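Putative lipoprotein (Parabacteroides distasonis ATCC 8503, PDB 3JX8) is of unknown function but is probably a cell-surface lipoprotein with an adhesin-like head, and may bind lipid. Local coordinates at residues 57-62 and 66-71; 180-185 and 190-195. All coordinates share one frame; numbering follows the deposited sequence.

Contact 1: 57-62 and 66-71; sequences LVTEVE and LKIYPK
Val58 lies against the ring of Tyr69, its CB over one face 3.9 Å from the ring centroid and 20° off the normal, a CH-pi contact displaced toward the rim. The valine and the tyrosine flank each other on one face of the hairpin. Tyr69 has its ring carbon CG between backbone N and carbonyl carbon (chi1 52°), which swings the ring back across the neighbouring strand onto the valine, and Val58 CG2 comes within 3.5 Å of Tyr69 CE1. The same methyl meets Lys71 CG, while the ammonium end of Lys71 goes on to the backbone oxygen of Asp55.

Beneath these side chains the strands pair antiparallel. Val58 with Tyr69 and Glu60 with Lys67 form hydrogen-bonded pairs, each joined by two backbone bonds; Val58 N to Tyr69 O is 2.8 Å and nearly straight. Farther along the Val58 face, the extended chain of Lys67 carries NZ to 2.6 Å from Glu62 OE2, a salt bridge received on the syn side but 34° out of the carboxylate plane; Glu62 OE1 lies 2.8 Å from the same NZ. A bend at chi2 brings the Glu62 carboxylate over to the lysine. Glu60 adds a second negative charge nearby without touching the ammonium group.

Leu57, Thr59, Val61, Leu66, Ile68 and Pro70 occupy the other face. Val61 CG2 packs on Leu66 CD1 at 3.8 Å, the two meeting roughly perpendicular, and Leu66 and Ile68 continue onto Phe34. The hairpin is therefore two-sided: the mainly apolar face, with Leu57, Leu66 and Ile68 buried, packs inward, whereas an aromatic-aliphatic pair and a salt bridge link the strands on the more polar face, where the two glutamates would be expected to stabilise the charged form of Lys67.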
loop_
_atom_site.group_PDB
_atom_site.type_symbol
_atom_site.label_atom_id
_atom_site.label_comp_id
_atom_site.label_asym_id
_atom_site.label_seq_id
_atom_site.Cartn_x
_atom_site.Cartn_y
_atom_site.Cartn_z
ATOM N N LEU A 57 -25.473 -7.437 -16.014
ATOM C CA LEU A 57 -25.109 -6.265 -15.235
ATOM C C LEU A 57 -26.116 -6.071 -14.098
ATOM O O LEU A 57 -27.303 -6.271 -14.290
ATOM C CB LEU A 57 -25.138 -5.058 -16.186
ATOM C CG LEU A 57 -24.432 -3.755 -15.885
ATOM C CD1 LEU A 57 -22.919 -4.009 -15.777
ATOM C CD2 LEU A 57 -24.771 -2.685 -16.971
ATOM N N VAL A 58 -25.651 -5.728 -12.910
ATOM C CA VAL A 58 -26.529 -5.283 -11.821
ATOM C C VAL A 58 -26.537 -3.776 -11.881
ATOM O O VAL A 58 -25.473 -3.171 -12.029
ATOM C CB VAL A 58 -25.994 -5.734 -10.440
ATOM C CG1 VAL A 58 -26.803 -5.088 -9.305
ATOM C CG2 VAL A 58 -25.964 -7.278 -10.367
ATOM N N THR A 59 -27.729 -3.174 -11.836
ATOM C CA THR A 59 -27.891 -1.716 -11.846
ATOM C C THR A 59 -29.077 -1.361 -10.966
ATOM O O THR A 59 -30.214 -1.420 -11.414
ATOM C CB THR A 59 -28.186 -1.174 -13.246
ATOM O OG1 THR A 59 -29.383 -1.786 -13.735
ATOM C CG2 THR A 59 -27.063 -1.440 -14.221
ATOM N N GLU A 60 -28.837 -1.018 -9.706
ATOM C CA GLU A 60 -29.917 -0.755 -8.783
ATOM C C GLU A 60 -29.448 0.026 -7.575
ATOM O O GLU A 60 -28.245 0.072 -7.276
ATOM C CB GLU A 60 -30.507 -2.077 -8.286
ATOM C CG GLU A 60 -29.570 -2.859 -7.376
ATOM C CD GLU A 60 -30.007 -4.291 -7.114
ATOM O OE1 GLU A 60 -30.759 -4.882 -7.913
ATOM O OE2 GLU A 60 -29.564 -4.851 -6.101
ATOM N N VAL A 61 -30.415 0.594 -6.869
ATOM C CA VAL A 61 -30.158 1.248 -5.614
ATOM C C VAL A 61 -30.743 0.377 -4.538
ATOM O O VAL A 61 -31.853 -0.101 -4.641
ATOM C CB VAL A 61 -30.742 2.678 -5.541
ATOM C CG1 VAL A 61 -30.676 3.230 -4.079
ATOM C CG2 VAL A 61 -30.001 3.584 -6.525
ATOM N N GLU A 62 -29.982 0.185 -3.482
ATOM C CA GLU A 62 -30.413 -0.661 -2.396
ATOM C C GLU A 62 -29.683 -0.229 -1.133
ATOM O O GLU A 62 -28.453 -0.088 -1.114
ATOM C CB GLU A 62 -30.098 -2.103 -2.770
ATOM C CG GLU A 62 -30.157 -3.113 -1.656
ATOM C CD GLU A 62 -28.844 -3.889 -1.599
ATOM O OE1 GLU A 62 -28.531 -4.644 -2.576
ATOM O OE2 GLU A 62 -28.096 -3.693 -0.596
ATOM N N LEU A 66 -26.145 3.073 -4.710
ATOM C CA LEU A 66 -26.204 2.764 -6.118
ATOM C C LEU A 66 -25.134 1.719 -6.401
ATOM O O LEU A 66 -23.945 1.925 -6.130
ATOM C CB LEU A 66 -25.983 4.021 -6.978
ATOM C CG LEU A 66 -25.854 3.782 -8.488
ATOM C CD1 LEU A 66 -27.144 3.224 -9.077
ATOM C CD2 LEU A 66 -25.398 5.062 -9.214
ATOM N N LYS A 67 -25.570 0.608 -6.956
ATOM C CA LYS A 67 -24.714 -0.500 -7.265
ATOM C C LYS A 67 -24.792 -0.802 -8.750
ATOM O O LYS A 67 -25.890 -1.116 -9.264
ATOM C CB LYS A 67 -25.180 -1.707 -6.473
ATOM C CG LYS A 67 -25.072 -1.524 -4.977
ATOM C CD LYS A 67 -25.746 -2.685 -4.257
ATOM C CE LYS A 67 -25.673 -2.525 -2.745
ATOM N NZ LYS A 67 -25.913 -3.831 -2.001
ATOM N N ILE A 68 -23.643 -0.699 -9.431
ATOM C CA ILE A 68 -23.501 -1.011 -10.859
ATOM C C ILE A 68 -22.268 -1.899 -11.013
ATOM O O ILE A 68 -21.139 -1.458 -10.789
ATOM C CB ILE A 68 -23.383 0.267 -11.735
ATOM C CG1 ILE A 68 -24.689 1.063 -11.646
ATOM C CG2 ILE A 68 -23.064 -0.075 -13.222
ATOM C CD1 ILE A 68 -24.677 2.424 -12.352
ATOM N N TYR A 69 -22.472 -3.155 -11.367
ATOM C CA TYR A 69 -21.345 -4.056 -11.561
ATOM C C TYR A 69 -21.775 -5.297 -12.313
ATOM O O TYR A 69 -22.967 -5.627 -12.318
ATOM C CB TYR A 69 -20.748 -4.439 -10.200
ATOM C CG TYR A 69 -21.756 -4.961 -9.221
ATOM C CD1 TYR A 69 -22.146 -6.276 -9.263
ATOM C CD2 TYR A 69 -22.287 -4.161 -8.233
ATOM C CE1 TYR A 69 -23.064 -6.782 -8.388
ATOM C CE2 TYR A 69 -23.234 -4.676 -7.331
ATOM C CZ TYR A 69 -23.610 -5.977 -7.436
ATOM O OH TYR A 69 -24.529 -6.537 -6.579
ATOM N N PRO A 70 -20.813 -5.990 -12.957
ATOM C CA PRO A 70 -21.138 -7.249 -13.615
ATOM C C PRO A 70 -21.615 -8.286 -12.629
ATOM O O PRO A 70 -21.101 -8.359 -11.515
ATOM C CB PRO A 70 -19.820 -7.682 -14.248
ATOM C CG PRO A 70 -19.014 -6.440 -14.338
ATOM C CD PRO A 70 -19.401 -5.626 -13.155
ATOM N N LYS A 71 -22.623 -9.063 -13.025
ATOM C CA LYS A 71 -23.088 -10.155 -12.200
ATOM C C LYS A 71 -21.991 -11.211 -11.974
ATOM O O LYS A 71 -21.069 -11.374 -12.789
ATOM C CB LYS A 71 -24.276 -10.856 -12.854
ATOM C CG LYS A 71 -25.540 -10.031 -12.935
ATOM C CD LYS A 71 -26.660 -10.834 -13.604
ATOM C CE LYS A 71 -27.869 -9.928 -13.825
ATOM N NZ LYS A 71 -28.991 -10.585 -14.537
#

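Contact 2: 180-185 and 190-195; sequences ASFNVA and IKAFDC
Segments 180-185 and 190-192 run at 155° to each other with their axes 8.7 Å apart at closest approach, a spacing at which no backbone hydrogen bond joins them and side chains fill the gap. Ile190 reaches across between Phe182 and Val184. Its CG1 stands anti to the carbonyl carbon (chi1 -68°), and the extended chain beyond it carries CD1 down to the opposing strand, where this methyl lies 3.7 Å from Phe182 CB and 3.7 Å from Val184 CG2. The tip also rests on the backbone, 3.6 Å from Asn183 N. Val184 and Ile190 overlap alongside, running in opposite senses.

The Ile190 CG2 branch approaches the Phe182 ring obliquely, 3.9 Å from Phe182 CD1. Toward the far end of the same ring, Ala192 CB comes to 3.6 Å from Phe182 CZ, again at an oblique angle. Phe182 is thus touched along its length by two residues of the facing segment, and Leu161, Val173 and Val212 of adjoining strands also pack against it.

Asn183 points its CB away from this apolar layer. Its ND2 donates to Ser181 OG at 3.2 Å, 17° out of the amide plane, and to Cys163 O, while OD1 accepts from Asn203 ND2, so the amide links three successive parallel strands, bridging neighbouring coils on the outer side.

After Ala192 a type I turn to Cys195, with Cys195 N bonded to Ala192 O, takes the chain round a corner. Two faces of stacked parallel strands meeting through their apolar side chains, with a further corner after Ala192, are typical of a right-handed beta-helix, consistent with the pectate-lyase-like clan of this adhesin head domain.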
loop_
_atom_site.group_PDB
_atom_site.type_symbol
_atom_site.label_atom_id
_atom_site.label_comp_id
_atom_site.label_asym_id
_atom_site.label_seq_id
_atom_site.Cartn_x
_atom_site.Cartn_y
_atom_site.Cartn_z
ATOM N N ALA A 180 -3.780 19.194 5.107
ATOM C CA ALA A 180 -3.615 18.147 4.125
ATOM C C ALA A 180 -2.770 17.011 4.693
ATOM O O ALA A 180 -1.780 17.222 5.437
ATOM C CB ALA A 180 -2.946 18.686 2.848
ATOM N N SER A 181 -3.147 15.801 4.302
ATOM C CA SER A 181 -2.383 14.623 4.598
ATOM C C SER A 181 -2.161 13.830 3.280
ATOM O O SER A 181 -3.125 13.470 2.601
ATOM C CB SER A 181 -3.126 13.841 5.647
ATOM O OG SER A 181 -2.586 12.551 5.690
ATOM N N PHE A 182 -0.900 13.627 2.896
ATOM C CA PHE A 182 -0.515 12.924 1.673
ATOM C C PHE A 182 0.323 11.688 1.960
ATOM O O PHE A 182 1.400 11.775 2.581
ATOM C CB PHE A 182 0.294 13.847 0.783
ATOM C CG PHE A 182 -0.445 15.060 0.341
ATOM C CD1 PHE A 182 -1.678 14.956 -0.270
ATOM C CD2 PHE A 182 0.106 16.318 0.486
ATOM C CE1 PHE A 182 -2.363 16.097 -0.691
ATOM C CE2 PHE A 182 -0.576 17.459 0.048
ATOM C CZ PHE A 182 -1.817 17.337 -0.546
ATOM N N ASN A 183 -0.144 10.538 1.489
ATOM C CA ASN A 183 0.461 9.259 1.821
ATOM C C ASN A 183 0.665 8.427 0.572
ATOM O O ASN A 183 -0.267 8.249 -0.215
ATOM C CB ASN A 183 -0.425 8.509 2.775
ATOM C CG ASN A 183 -0.772 9.319 3.967
ATOM O OD1 ASN A 183 0.004 9.405 4.917
ATOM N ND2 ASN A 183 -1.919 9.992 3.915
ATOM N N VAL A 184 1.891 7.971 0.368
ATOM C CA VAL A 184 2.217 7.037 -0.703
ATOM C C VAL A 184 2.880 5.757 -0.150
ATOM O O VAL A 184 3.882 5.835 0.576
ATOM C CB VAL A 184 3.150 7.693 -1.723
ATOM C CG1 VAL A 184 3.529 6.677 -2.799
ATOM C CG2 VAL A 184 2.473 8.918 -2.307
ATOM N N ALA A 185 2.319 4.589 -0.492
ATOM C CA ALA A 185 2.923 3.297 -0.175
ATOM C C ALA A 185 3.126 2.566 -1.491
ATOM O O ALA A 185 2.245 1.830 -1.956
ATOM C CB ALA A 185 2.033 2.492 0.770
ATOM N N ILE A 190 2.055 11.570 -5.679
ATOM C CA ILE A 190 1.073 12.597 -5.391
ATOM C C ILE A 190 1.622 13.926 -5.920
ATOM O O ILE A 190 2.772 14.311 -5.650
ATOM C CB ILE A 190 0.718 12.699 -3.926
ATOM C CG1 ILE A 190 -0.030 11.449 -3.478
ATOM C CG2 ILE A 190 -0.184 13.939 -3.693
ATOM C CD1 ILE A 190 -0.316 11.380 -1.971
ATOM N N LYS A 191 0.808 14.610 -6.714
ATOM C CA LYS A 191 1.184 15.894 -7.276
ATOM C C LYS A 191 0.298 16.962 -6.660
ATOM O O LYS A 191 -0.910 17.040 -6.939
ATOM C CB LYS A 191 0.972 15.914 -8.784
ATOM C CG LYS A 191 1.806 14.974 -9.590
ATOM C CD LYS A 191 1.491 15.219 -11.062
ATOM C CE LYS A 191 2.366 14.403 -11.974
ATOM N NZ LYS A 191 1.764 14.382 -13.351
ATOM N N ALA A 192 0.891 17.784 -5.819
ATOM C CA ALA A 192 0.114 18.759 -5.075
ATOM C C ALA A 192 0.802 20.096 -4.958
ATOM O O ALA A 192 0.509 20.844 -4.049
ATOM C CB ALA A 192 -0.260 18.191 -3.694
ATOM N N PHE A 193 1.677 20.420 -5.899
ATOM C CA PHE A 193 2.343 21.725 -5.892
ATOM C C PHE A 193 1.363 22.888 -6.043
ATOM O O PHE A 193 1.629 23.950 -5.529
ATOM C CB PHE A 193 3.384 21.859 -7.025
ATOM C CG PHE A 193 4.784 21.375 -6.685
ATOM C CD1 PHE A 193 5.309 21.453 -5.398
ATOM C CD2 PHE A 193 5.623 20.944 -7.707
ATOM C CE1 PHE A 193 6.624 21.029 -5.137
ATOM C CE2 PHE A 193 6.939 20.532 -7.445
ATOM C CZ PHE A 193 7.421 20.579 -6.168
ATOM N N ASP A 194 0.246 22.708 -6.766
ATOM C CA ASP A 194 -0.762 23.786 -6.873
ATOM C C ASP A 194 -1.952 23.576 -5.970
ATOM O O ASP A 194 -3.048 24.089 -6.231
ATOM C CB ASP A 194 -1.226 23.968 -8.310
ATOM C CG ASP A 194 -0.093 24.356 -9.221
ATOM O OD1 ASP A 194 0.824 25.130 -8.793
ATOM O OD2 ASP A 194 -0.111 23.873 -10.382
ATOM N N CYS A 195 -1.728 22.822 -4.901
ATOM C CA CYS A 195 -2.694 22.714 -3.849
ATOM C C CYS A 195 -2.078 23.364 -2.642
ATOM O O CYS A 195 -1.247 22.782 -1.987
ATOM C CB CYS A 195 -3.060 21.276 -3.579
ATOM S SG CYS A 195 -4.147 21.146 -2.164
#

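In the fold
Contacts 1 and 2 lie on opposite sides of the chain's centre, with centres 32 Å apart and nearest atoms about 25 Å apart, yet both draw on the same long sheet. Contact 1 is the antiparallel hairpin at one end of it, with strand 57-62 outermost within this chain; contact 2 starts from strand 180-185, well inside the parallel run, and crosses to another face. The first, only partly buried, joins neighbours edge to edge through backbone hydrogen bonds, supplemented by charged and aromatic groups. The second is buried and links facing walls chiefly through apolar side chains, without a hydrogen bond between the segments, while the outward Asn183 amide bonds to the adjacent parallel strands.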